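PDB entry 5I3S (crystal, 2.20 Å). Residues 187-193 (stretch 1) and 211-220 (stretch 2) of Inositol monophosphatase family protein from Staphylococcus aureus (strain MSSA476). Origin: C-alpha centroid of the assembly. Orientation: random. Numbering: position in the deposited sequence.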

ATOM      1  N   GLU A 187      -6.506   3.604   5.452  1.00 14.97           N
ATOM      2  CA  GLU A 187      -5.859   2.590   6.326  1.00 14.19           C
ATOM      3  C   GLU A 187      -6.763   2.123   7.484  1.00 13.71           C
ATOM      4  O   GLU A 187      -6.759   0.957   7.855  1.00 13.46           O
ATOM      5  CB  GLU A 187      -4.484   3.071   6.812  1.00 13.38           C
ATOM      6  CG  GLU A 187      -3.432   2.959   5.704  1.00 13.43           C
ATOM      7  CD  GLU A 187      -2.328   3.986   5.788  1.00 13.97           C
ATOM      8  OE1 GLU A 187      -2.583   5.198   6.060  1.00 15.30           O
ATOM      9  OE2 GLU A 187      -1.191   3.587   5.569  1.00 13.54           O
ATOM     10  N   ILE A 188      -7.525   3.044   8.051  1.00 14.32           N
ATOM     11  CA  ILE A 188      -8.476   2.735   9.121  1.00 14.20           C
ATOM     12  C   ILE A 188      -9.616   1.892   8.508  1.00 14.33           C
ATOM     13  O   ILE A 188     -10.024   0.912   9.071  1.00 14.58           O
ATOM     14  CB  ILE A 188      -8.991   4.055   9.749  1.00 14.49           C
ATOM     15  CG1 ILE A 188      -7.886   4.770  10.512  1.00 14.12           C
ATOM     16  CG2 ILE A 188     -10.220   3.850  10.649  1.00 14.97           C
ATOM     17  CD1 ILE A 188      -8.279   6.192  10.921  1.00 14.41           C
ATOM     18  N   VAL A 189     -10.111   2.256   7.337  1.00 15.32           N
ATOM     19  CA  VAL A 189     -11.027   1.359   6.606  1.00 16.43           C
ATOM     20  C   VAL A 189     -10.414  -0.024   6.266  1.00 17.12           C
ATOM     21  O   VAL A 189     -11.130  -1.020   6.352  1.00 17.12           O
ATOM     22  CB  VAL A 189     -11.553   2.023   5.332  1.00 16.69           C
ATOM     23  CG1 VAL A 189     -12.200   1.020   4.384  1.00 16.67           C
ATOM     24  CG2 VAL A 189     -12.524   3.111   5.710  1.00 17.55           C
ATOM     25  N   SER A 190      -9.125  -0.106   5.891  1.00 16.75           N
ATOM     26  CA  SER A 190      -8.477  -1.411   5.725  1.00 16.70           C
ATOM     27  C   SER A 190      -8.542  -2.244   6.986  1.00 17.35           C
ATOM     28  O   SER A 190      -8.616  -3.477   6.917  1.00 18.22           O
ATOM     29  CB  SER A 190      -7.020  -1.273   5.348  1.00 17.81           C
ATOM     30  OG  SER A 190      -6.877  -0.618   4.123  1.00 17.92           O
ATOM     31  N   VAL A 191      -8.513  -1.613   8.159  1.00 17.14           N
ATOM     32  CA  VAL A 191      -8.784  -2.396   9.382  1.00 15.78           C
ATOM     33  C   VAL A 191     -10.257  -2.839   9.428  1.00 14.87           C
ATOM     34  O   VAL A 191     -10.557  -3.997   9.699  1.00 13.77           O
ATOM     35  CB  VAL A 191      -8.295  -1.684  10.658  1.00 15.67           C
ATOM     36  CG1 VAL A 191      -8.424  -2.585  11.894  1.00 15.31           C
ATOM     37  CG2 VAL A 191      -6.816  -1.325  10.519  1.00 15.92           C
ATOM     38  N   ALA A 192     -11.170  -1.925   9.163  1.00 14.86           N
ATOM     39  CA  ALA A 192     -12.572  -2.287   9.145  1.00 16.09           C
ATOM     40  C   ALA A 192     -12.908  -3.424   8.170  1.00 17.49           C
ATOM     41  O   ALA A 192     -13.765  -4.226   8.506  1.00 19.83           O
ATOM     42  CB  ALA A 192     -13.458  -1.089   8.861  1.00 16.09           C
ATOM     43  N   THR A 193     -12.257  -3.486   7.002  1.00 17.81           N
ATOM     44  CA  THR A 193     -12.507  -4.551   6.024  1.00 19.15           C
ATOM     45  C   THR A 193     -11.727  -5.816   6.276  1.00 19.94           C
ATOM     46  O   THR A 193     -11.955  -6.799   5.589  1.00 21.83           O
ATOM     47  CB  THR A 193     -12.179  -4.114   4.563  1.00 20.18           C
ATOM     48  OG1 THR A 193     -10.811  -3.703   4.468  1.00 22.13           O
ATOM     49  CG2 THR A 193     -13.094  -2.947   4.108  1.00 20.03           C
ATOM     50  N   GLY A 211     -14.323   9.989  10.101  1.00 20.84           N
ATOM     51  CA  GLY A 211     -15.174   9.110   9.256  1.00 19.40           C
ATOM     52  C   GLY A 211     -14.810   7.677   9.420  1.00 19.34           C
ATOM     53  O   GLY A 211     -15.672   6.842   9.701  1.00 19.97           O
ATOM     54  N   GLY A 212     -13.510   7.369   9.291  1.00 18.75           N
ATOM     55  CA  GLY A 212     -13.077   6.002   9.391  1.00 19.02           C
ATOM     56  C   GLY A 212     -13.477   5.293  10.683  1.00 20.53           C
ATOM     57  O   GLY A 212     -13.757   4.075  10.687  1.00 19.90           O
ATOM     58  N   LEU A 213     -13.442   6.059  11.781  1.00 22.37           N
ATOM     59  CA  LEU A 213     -13.698   5.538  13.119  1.00 23.83           C
ATOM     60  C   LEU A 213     -15.117   4.974  13.291  1.00 23.48           C
ATOM     61  O   LEU A 213     -15.298   3.961  13.954  1.00 22.67           O
ATOM     62  CB  LEU A 213     -13.456   6.614  14.155  1.00 24.16           C
ATOM     63  CG  LEU A 213     -12.570   6.202  15.294  1.00 29.21           C
ATOM     64  CD1 LEU A 213     -11.198   5.648  14.877  1.00 26.81           C
ATOM     65  CD2 LEU A 213     -12.416   7.446  16.162  1.00 32.33           C
ATOM     66  N   VAL A 214     -16.094   5.609  12.656  1.00 22.36           N
ATOM     67  CA  VAL A 214     -17.503   5.173  12.776  1.00 22.91           C
ATOM     68  C   VAL A 214     -17.670   3.819  12.108  1.00 21.72           C
ATOM     69  O   VAL A 214     -18.333   2.911  12.654  1.00 23.45           O
ATOM     70  CB  VAL A 214     -18.479   6.232  12.174  1.00 24.32           C
ATOM     71  CG1 VAL A 214     -19.945   5.799  12.280  1.00 25.46           C
ATOM     72  CG2 VAL A 214     -18.281   7.590  12.853  1.00 25.35           C
ATOM     73  N   ILE A 215     -17.016   3.666  10.956  1.00 20.76           N
ATOM     74  CA  ILE A 215     -17.019   2.413  10.175  1.00 20.90           C
ATOM     75  C   ILE A 215     -16.326   1.284  10.970  1.00 21.45           C
ATOM     76  O   ILE A 215     -16.856   0.172  11.150  1.00 21.48           O
ATOM     77  CB  ILE A 215     -16.379   2.662   8.760  1.00 20.67           C
ATOM     78  CG1 ILE A 215     -17.259   3.632   7.937  1.00 20.37           C
ATOM     79  CG2 ILE A 215     -16.208   1.366   7.993  1.00 20.36           C
ATOM     80  CD1 ILE A 215     -16.560   4.434   6.868  1.00 19.64           C
ATOM     81  N   LEU A 216     -15.152   1.588  11.483  1.00 20.88           N
ATOM     82  CA  LEU A 216     -14.413   0.665  12.329  1.00 20.93           C
ATOM     83  C   LEU A 216     -15.257   0.165  13.470  1.00 19.98           C
ATOM     84  O   LEU A 216     -15.308  -1.010  13.726  1.00 20.99           O
ATOM     85  CB  LEU A 216     -13.171   1.401  12.919  1.00 21.49           C
ATOM     86  CG  LEU A 216     -11.928   0.682  13.437  1.00 21.88           C
ATOM     87  CD1 LEU A 216     -11.516   1.103  14.833  1.00 24.46           C
ATOM     88  CD2 LEU A 216     -11.973  -0.828  13.290  1.00 24.17           C
ATOM     89  N   TYR A 217     -15.914   1.067  14.174  1.00 20.65           N
ATOM     90  CA  TYR A 217     -16.646   0.679  15.364  1.00 22.35           C
ATOM     91  C   TYR A 217     -17.892  -0.223  15.012  1.00 24.72           C
ATOM     92  O   TYR A 217     -18.168  -1.198  15.733  1.00 24.63           O
ATOM     93  CB  TYR A 217     -16.980   1.902  16.231  1.00 23.23           C
ATOM     94  CG  TYR A 217     -15.823   2.484  17.100  1.00 25.38           C
ATOM     95  CD1 TYR A 217     -14.768   1.691  17.638  1.00 22.45           C
ATOM     96  CD2 TYR A 217     -15.854   3.818  17.465  1.00 26.24           C
ATOM     97  N   GLU A 218     -18.555   0.023  13.877  1.00 24.15           N
ATOM     98  CA  GLU A 218     -19.624  -0.879  13.415  1.00 24.32           C
ATOM     99  C   GLU A 218     -19.210  -2.311  13.137  1.00 24.90           C
ATOM    100  O   GLU A 218     -20.036  -3.196  13.335  1.00 27.31           O
ATOM    101  CB  GLU A 218     -20.368  -0.325  12.228  1.00 23.48           C
ATOM    102  CG  GLU A 218     -21.145   0.910  12.588  1.00 26.52           C
ATOM    103  CD  GLU A 218     -22.219   0.657  13.669  1.00 27.51           C
ATOM    104  OE1 GLU A 218     -23.102  -0.222  13.464  1.00 26.58           O
ATOM    105  OE2 GLU A 218     -22.191   1.367  14.699  1.00 29.08           O
ATOM    106  N   VAL A 219     -17.947  -2.577  12.790  1.00 23.42           N
ATOM    107  CA  VAL A 219     -17.497  -3.984  12.699  1.00 23.01           C
ATOM    108  C   VAL A 219     -16.791  -4.494  13.965  1.00 23.13           C
ATOM    109  O   VAL A 219     -16.018  -5.480  13.913  1.00 21.38           O
ATOM    110  CB  VAL A 219     -16.625  -4.267  11.449  1.00 22.81           C
ATOM    111  CG1 VAL A 219     -17.426  -4.019  10.169  1.00 23.73           C
ATOM    112  CG2 VAL A 219     -15.342  -3.452  11.453  1.00 23.15           C
ATOM    113  N   ASN A 220     -17.026  -3.819  15.087  1.00 24.38           N
ATOM    114  CA  ASN A 220     -16.458  -4.239  16.395  1.00 30.01           C
ATOM    115  C   ASN A 220     -14.978  -4.101  16.548  1.00 26.57           C
ATOM    116  O   ASN A 220     -14.411  -4.810  17.391  1.00 25.24           O
ATOM    117  CB  ASN A 220     -16.854  -5.699  16.776  1.00 35.88           C
ATOM    118  CG  ASN A 220     -17.992  -5.741  17.728  1.00 43.64           C
ATOM    119  OD1 ASN A 220     -19.131  -6.011  17.340  1.00 51.20           O
ATOM    120  ND2 ASN A 220     -17.703  -5.442  18.996  1.00 53.32           N
TER

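Ala 192 lies at the centre of the contact. Its CA-to-CB bond points toward the second stretch, and its methyl meets three residues there. Ala 192 CB is 3.8 Å from Ile 215 CG2, 4.0 Å from the backbone atom Leu 216 CA and 4.0 Å from Val 219 CG2. A side chain of one carbon suits this place, because the two backbones are close: Ala 192 CA and Leu 216 CA are 4.7 Å apart. The two helices run nearly parallel, at 10°, and their axes approach to 8.6 Å.

One turn earlier, Ile 188 and Gly 212 form the second close point, with their CA atoms 5.6 Å apart. The CA-to-CB bond of Ile 188 also points toward the other helix. Its CG2 rests against the backbone, 3.5 Å from Gly 212 O and 4.1 Å from Leu 213 N. Gly 212 leaves room for this methyl. A CB on Gly 212 would point toward stretch 1 and lie 2.9 Å from Ile 188 CG2, which is a clash. Ile 188 CG2 also reaches Leu 216 CB at 4.5 Å.

Branched and long apolar side chains widen the contact. The CA-to-CB bond of Val 189 points sideways, and its CG2 lies 4.4 Å from Ile 215 CD1. The CA-to-CB bond of Ile 215 points toward stretch 1, and its side chain meets both Val 189 and Ala 192. The CA-to-CB bonds of Val 191 and Leu 216 both point sideways; Val 191 CG1 is 4.2 Å from Leu 216 CD2. All these residues are buried, as their hydrocarbon side chains would favour. Together the two stretches bury 351 Å², both sides summed.

Val 219 extends the packing just beyond the second helix. It is the first residue to leave helical phi/psi, yet its CA-to-CB bond still points toward stretch 1. Its CG2 is 3.4 Å from Ala 192 O, a contact between a methyl and a carbonyl oxygen.

No hydrogen bond crosses between the stretches. The backbone polar groups are served largely within each helix: Ala 192 N donates to Ile 188 O at 3.1 Å, and Leu 216 N to Gly 212 O at 3.0 Å. The polar side chains stay out of the contact. The CA-to-CB bond of Thr 193 points away, and its OG1 lies 3.3 Å from both Val 189 O and Ser 190 O, within weak hydrogen-bonding reach of its own helix. Glu 187 and Glu 218 find their hydrogen bonds elsewhere in the structure. The association therefore rests on apolar packing and close backbone approach.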